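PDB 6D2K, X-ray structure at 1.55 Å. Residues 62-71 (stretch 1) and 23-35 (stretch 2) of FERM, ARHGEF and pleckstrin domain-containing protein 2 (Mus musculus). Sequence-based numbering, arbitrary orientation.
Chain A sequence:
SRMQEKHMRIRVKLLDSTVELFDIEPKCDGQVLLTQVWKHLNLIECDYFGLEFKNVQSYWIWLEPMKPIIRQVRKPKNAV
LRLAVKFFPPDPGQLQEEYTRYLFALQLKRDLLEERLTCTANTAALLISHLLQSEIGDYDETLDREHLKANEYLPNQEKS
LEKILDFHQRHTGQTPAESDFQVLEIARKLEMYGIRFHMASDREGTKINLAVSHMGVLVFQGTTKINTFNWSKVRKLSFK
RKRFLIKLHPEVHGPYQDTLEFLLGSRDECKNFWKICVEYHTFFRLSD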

# COMPACT_ATOMS: atom_id res chain seq x y z
N TRP A 62 7.57 2.70 -6.60
CA TRP A 62 7.82 3.78 -5.65
C TRP A 62 8.83 4.81 -6.16
O TRP A 62 9.86 4.47 -6.75
CB TRP A 62 8.34 3.21 -4.34
CG TRP A 62 7.33 2.39 -3.60
CD1 TRP A 62 7.32 1.03 -3.45
CD2 TRP A 62 6.18 2.89 -2.92
NE1 TRP A 62 6.22 0.65 -2.70
CE2 TRP A 62 5.51 1.78 -2.36
CE3 TRP A 62 5.64 4.17 -2.72
CZ2 TRP A 62 4.33 1.91 -1.64
CZ3 TRP A 62 4.48 4.30 -1.99
CH2 TRP A 62 3.84 3.18 -1.45
N LEU A 63 8.54 6.08 -5.91
CA LEU A 63 9.52 7.13 -6.15
C LEU A 63 10.70 6.97 -5.19
O LEU A 63 10.50 6.85 -3.98
CB LEU A 63 8.88 8.51 -5.99
CG LEU A 63 9.76 9.70 -6.38
CD1 LEU A 63 9.89 9.78 -7.89
CD2 LEU A 63 9.18 10.98 -5.85
N GLU A 64 11.92 6.96 -5.73
CA GLU A 64 13.13 6.83 -4.90
C GLU A 64 13.61 8.21 -4.45
O GLU A 64 13.73 9.13 -5.26
CB GLU A 64 14.23 6.09 -5.68
CG GLU A 64 13.83 4.70 -6.16
CD GLU A 64 14.97 3.92 -6.78
OE1 GLU A 64 15.86 3.47 -6.04
OE2 GLU A 64 14.98 3.75 -8.02
N PRO A 65 13.90 8.37 -3.16
CA PRO A 65 14.22 9.70 -2.64
C PRO A 65 15.58 10.24 -3.09
O PRO A 65 15.75 11.46 -3.13
CB PRO A 65 14.21 9.50 -1.12
CG PRO A 65 14.47 8.03 -0.93
CD PRO A 65 13.77 7.37 -2.08
N MET A 66 16.52 9.35 -3.42
CA MET A 66 17.90 9.74 -3.71
C MET A 66 18.28 9.60 -5.18
O MET A 66 19.46 9.47 -5.52
CB MET A 66 18.87 8.91 -2.87
CG MET A 66 18.52 8.85 -1.40
SD MET A 66 19.26 10.20 -0.46
CE MET A 66 20.31 9.27 0.65
N LYS A 67 17.28 9.60 -6.05
CA LYS A 67 17.51 9.62 -7.49
C LYS A 67 16.74 10.78 -8.10
O LYS A 67 15.66 11.13 -7.62
CB LYS A 67 17.10 8.31 -8.14
CG LYS A 67 18.14 7.20 -8.06
CD LYS A 67 17.93 6.15 -9.14
CE LYS A 67 19.19 5.33 -9.37
NZ LYS A 67 19.00 4.28 -10.42
N PRO A 68 17.28 11.40 -9.16
CA PRO A 68 16.58 12.47 -9.87
C PRO A 68 15.20 12.04 -10.33
O PRO A 68 15.03 10.93 -10.85
CB PRO A 68 17.48 12.72 -11.08
CG PRO A 68 18.83 12.35 -10.61
CD PRO A 68 18.63 11.16 -9.71
N ILE A 69 14.22 12.91 -10.15
CA ILE A 69 12.84 12.62 -10.52
C ILE A 69 12.65 12.32 -12.01
O ILE A 69 11.97 11.37 -12.38
CB ILE A 69 11.93 13.78 -10.14
CG1 ILE A 69 11.87 13.92 -8.62
CG2 ILE A 69 10.54 13.58 -10.73
CD1 ILE A 69 11.45 15.28 -8.14
N ILE A 70 13.24 13.14 -12.86
CA ILE A 70 13.03 13.01 -14.29
C ILE A 70 13.51 11.64 -14.81
O ILE A 70 12.92 11.08 -15.73
CB ILE A 70 13.69 14.17 -15.06
CG1 ILE A 70 12.90 14.54 -16.32
CG2 ILE A 70 15.16 13.87 -15.34
CD1 ILE A 70 12.77 13.43 -17.33
N ARG A 71 14.55 11.09 -14.19
CA ARG A 71 15.08 9.78 -14.58
C ARG A 71 14.17 8.63 -14.17
O ARG A 71 14.28 7.52 -14.69
CB ARG A 71 16.47 9.58 -14.00
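Stretch 2, residues 23-35: DIEPKCDGQVLLT

Ile69 is the anchor of this contact, and it gives up more surface to stretch 2 than any other residue of stretch 1. Its CA-to-CB bond points sideways, but with chi1 m and chi2 t the end of the side chain comes nearer, bringing Ile69 CD1 to 3.3 Å from Ile24 CD1, a tight apolar touch, and to 3.9 Å from Leu33 CB. The strand end at Ile24 and the first turn of the following helix thus converge on one methyl group, while Ile69 CG1 lies 3.8 Å from Gly30 CA.

Leu63 extends the apolar patch along the helix: Leu63 CD2 sits 4.1 Å from Leu33 CD2 and 4.3 Å from Leu34 CG, with Leu33 and Leu34 both directing their CA-to-CB bonds toward stretch 1. Pro65 continues the same surface, with Pro65 CB 3.9 Å from Leu34 CD1. At the other end, Ile70 CB packs against Pro26 CB at 3.4 Å.

Gly30 is what lets the backbones come so close. Gly30 CA is 4.1 Å from Pro65 CA and 3.5 Å from Glu64 O, the latter a CA-H...O contact. An ideal CB on Gly30 would point toward stretch 1 and lie 2.2 Å from Glu64 O, a clash, so the close approach depends on the bare backbone.

The two stretches run antiparallel: Pro65 lies by Gly30, Pro68 by Asp29 and Ile70 by Pro26. Stretch 2 leaves its strand at Ile24, makes a type I turn from Glu25 to Cys28, passes Asp29 extended, and enters the helix that carries Gln31 to Thr35 and runs on beyond the stretch. Stretch 1 answers with a type I turn from Glu64 to Lys67 and a short extended passage before its own helix. Where the extended segments meet, Pro68 and Asp29 form a single beta bridge, with Pro68 CA and Asp29 CA 4.1 Å apart.

Four backbone hydrogen bonds fix this register. Ile69 N donates to Cys28 O at 2.8 Å and Gly30 N to Lys67 O at 2.9 Å, one on each side of the bridged pair. Farther out, Ile70 N reaches Pro26 O at 3.0 Å, and Gln31 N reaches Pro65 O at 2.9 Å, so amides at or just before the two helices point to loop carbonyls of the other stretch. Two CA-H...O contacts reinforce the bridge, Pro68 CA to Cys28 O and Asp29 CA to Lys67 O, both 3.3 Å.

At the polar edge, Gln31 OE1 lies 3.6 Å from Pro65 CB. The rule is economical: backbone sets the register, and aliphatic side chains fill the centre.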

# COMPACT_ATOMS: atom_id res chain seq x y z
N ASP A 23 5.44 21.96 -8.83
CA ASP A 23 6.41 22.30 -9.86
C ASP A 23 7.81 22.08 -9.31
O ASP A 23 8.17 22.59 -8.26
CB ASP A 23 6.22 23.74 -10.31
CG ASP A 23 4.90 23.95 -11.02
OD1 ASP A 23 4.59 23.15 -11.93
OD2 ASP A 23 4.17 24.90 -10.68
N ILE A 24 8.61 21.30 -10.03
CA ILE A 24 9.92 20.93 -9.52
C ILE A 24 10.92 20.80 -10.65
O ILE A 24 10.55 20.46 -11.78
CB ILE A 24 9.85 19.61 -8.75
CG1 ILE A 24 11.12 19.36 -7.94
CG2 ILE A 24 9.57 18.46 -9.70
CD1 ILE A 24 10.95 18.32 -6.86
N GLU A 25 12.19 21.08 -10.36
CA GLU A 25 13.25 20.89 -11.34
C GLU A 25 13.47 19.41 -11.54
O GLU A 25 13.70 18.68 -10.58
CB GLU A 25 14.54 21.57 -10.88
CG GLU A 25 14.43 23.08 -10.83
CD GLU A 25 15.67 23.73 -10.27
OE1 GLU A 25 15.91 23.60 -9.05
OE2 GLU A 25 16.41 24.37 -11.05
N PRO A 26 13.40 18.96 -12.79
CA PRO A 26 13.48 17.53 -13.11
C PRO A 26 14.72 16.87 -12.50
O PRO A 26 14.66 15.69 -12.17
CB PRO A 26 13.55 17.51 -14.63
CG PRO A 26 12.88 18.78 -15.06
CD PRO A 26 13.18 19.79 -13.99
N LYS A 27 15.80 17.62 -12.34
CA LYS A 27 17.06 17.05 -11.85
C LYS A 27 17.07 16.82 -10.35
O LYS A 27 17.95 16.14 -9.83
CB LYS A 27 18.23 17.96 -12.22
CG LYS A 27 18.22 19.27 -11.45
CD LYS A 27 19.37 20.18 -11.87
CE LYS A 27 19.28 21.51 -11.15
NZ LYS A 27 17.92 22.10 -11.34
N CYS A 28 16.11 17.41 -9.64
CA CYS A 28 16.03 17.24 -8.19
C CYS A 28 15.81 15.77 -7.81
O CYS A 28 15.11 15.04 -8.50
CB CYS A 28 14.89 18.09 -7.60
SG CYS A 28 15.18 19.87 -7.66
N ASP A 29 16.41 15.37 -6.69
CA ASP A 29 16.17 14.04 -6.14
C ASP A 29 14.71 13.92 -5.71
O ASP A 29 14.09 14.92 -5.38
CB ASP A 29 17.06 13.79 -4.93
CG ASP A 29 18.47 13.40 -5.31
OD1 ASP A 29 19.33 13.34 -4.41
OD2 ASP A 29 18.73 13.14 -6.51
N GLY A 30 14.18 12.71 -5.69
CA GLY A 30 12.81 12.48 -5.26
C GLY A 30 12.44 13.11 -3.92
O GLY A 30 11.31 13.57 -3.73
N GLN A 31 13.39 13.15 -3.00
CA GLN A 31 13.12 13.72 -1.67
C GLN A 31 12.56 15.13 -1.72
O GLN A 31 11.72 15.50 -0.90
CB GLN A 31 14.40 13.70 -0.83
CG GLN A 31 14.15 14.04 0.63
CD GLN A 31 13.12 13.13 1.27
OE1 GLN A 31 13.35 11.92 1.40
NE2 GLN A 31 11.99 13.69 1.68
N VAL A 32 13.01 15.94 -2.68
CA VAL A 32 12.51 17.30 -2.82
C VAL A 32 10.98 17.34 -3.00
O VAL A 32 10.28 18.16 -2.39
CB VAL A 32 13.21 18.04 -3.98
CG1 VAL A 32 12.71 19.47 -4.09
CG2 VAL A 32 14.72 18.01 -3.76
N LEU A 33 10.46 16.44 -3.83
CA LEU A 33 9.03 16.35 -4.07
C LEU A 33 8.33 15.76 -2.85
O LEU A 33 7.27 16.24 -2.45
CB LEU A 33 8.73 15.50 -5.31
CG LEU A 33 7.25 15.23 -5.58
CD1 LEU A 33 6.44 16.53 -5.73
CD2 LEU A 33 7.08 14.33 -6.81
N LEU A 34 8.92 14.70 -2.30
CA LEU A 34 8.36 14.05 -1.12
C LEU A 34 8.15 15.08 -0.00
O LEU A 34 7.07 15.20 0.56
CB LEU A 34 9.27 12.91 -0.65
CG LEU A 34 9.41 11.70 -1.59
CD1 LEU A 34 10.59 10.83 -1.21
CD2 LEU A 34 8.13 10.86 -1.62
N THR A 35 9.19 15.86 0.28
CA THR A 35 9.11 16.89 1.31
C THR A 35 8.09 18.01 1.02
O THR A 35 7.41 18.48 1.94
CB THR A 35 10.51 17.49 1.61
OG1 THR A 35 11.35 16.48 2.18
CG2 THR A 35 10.39 18.66 2.58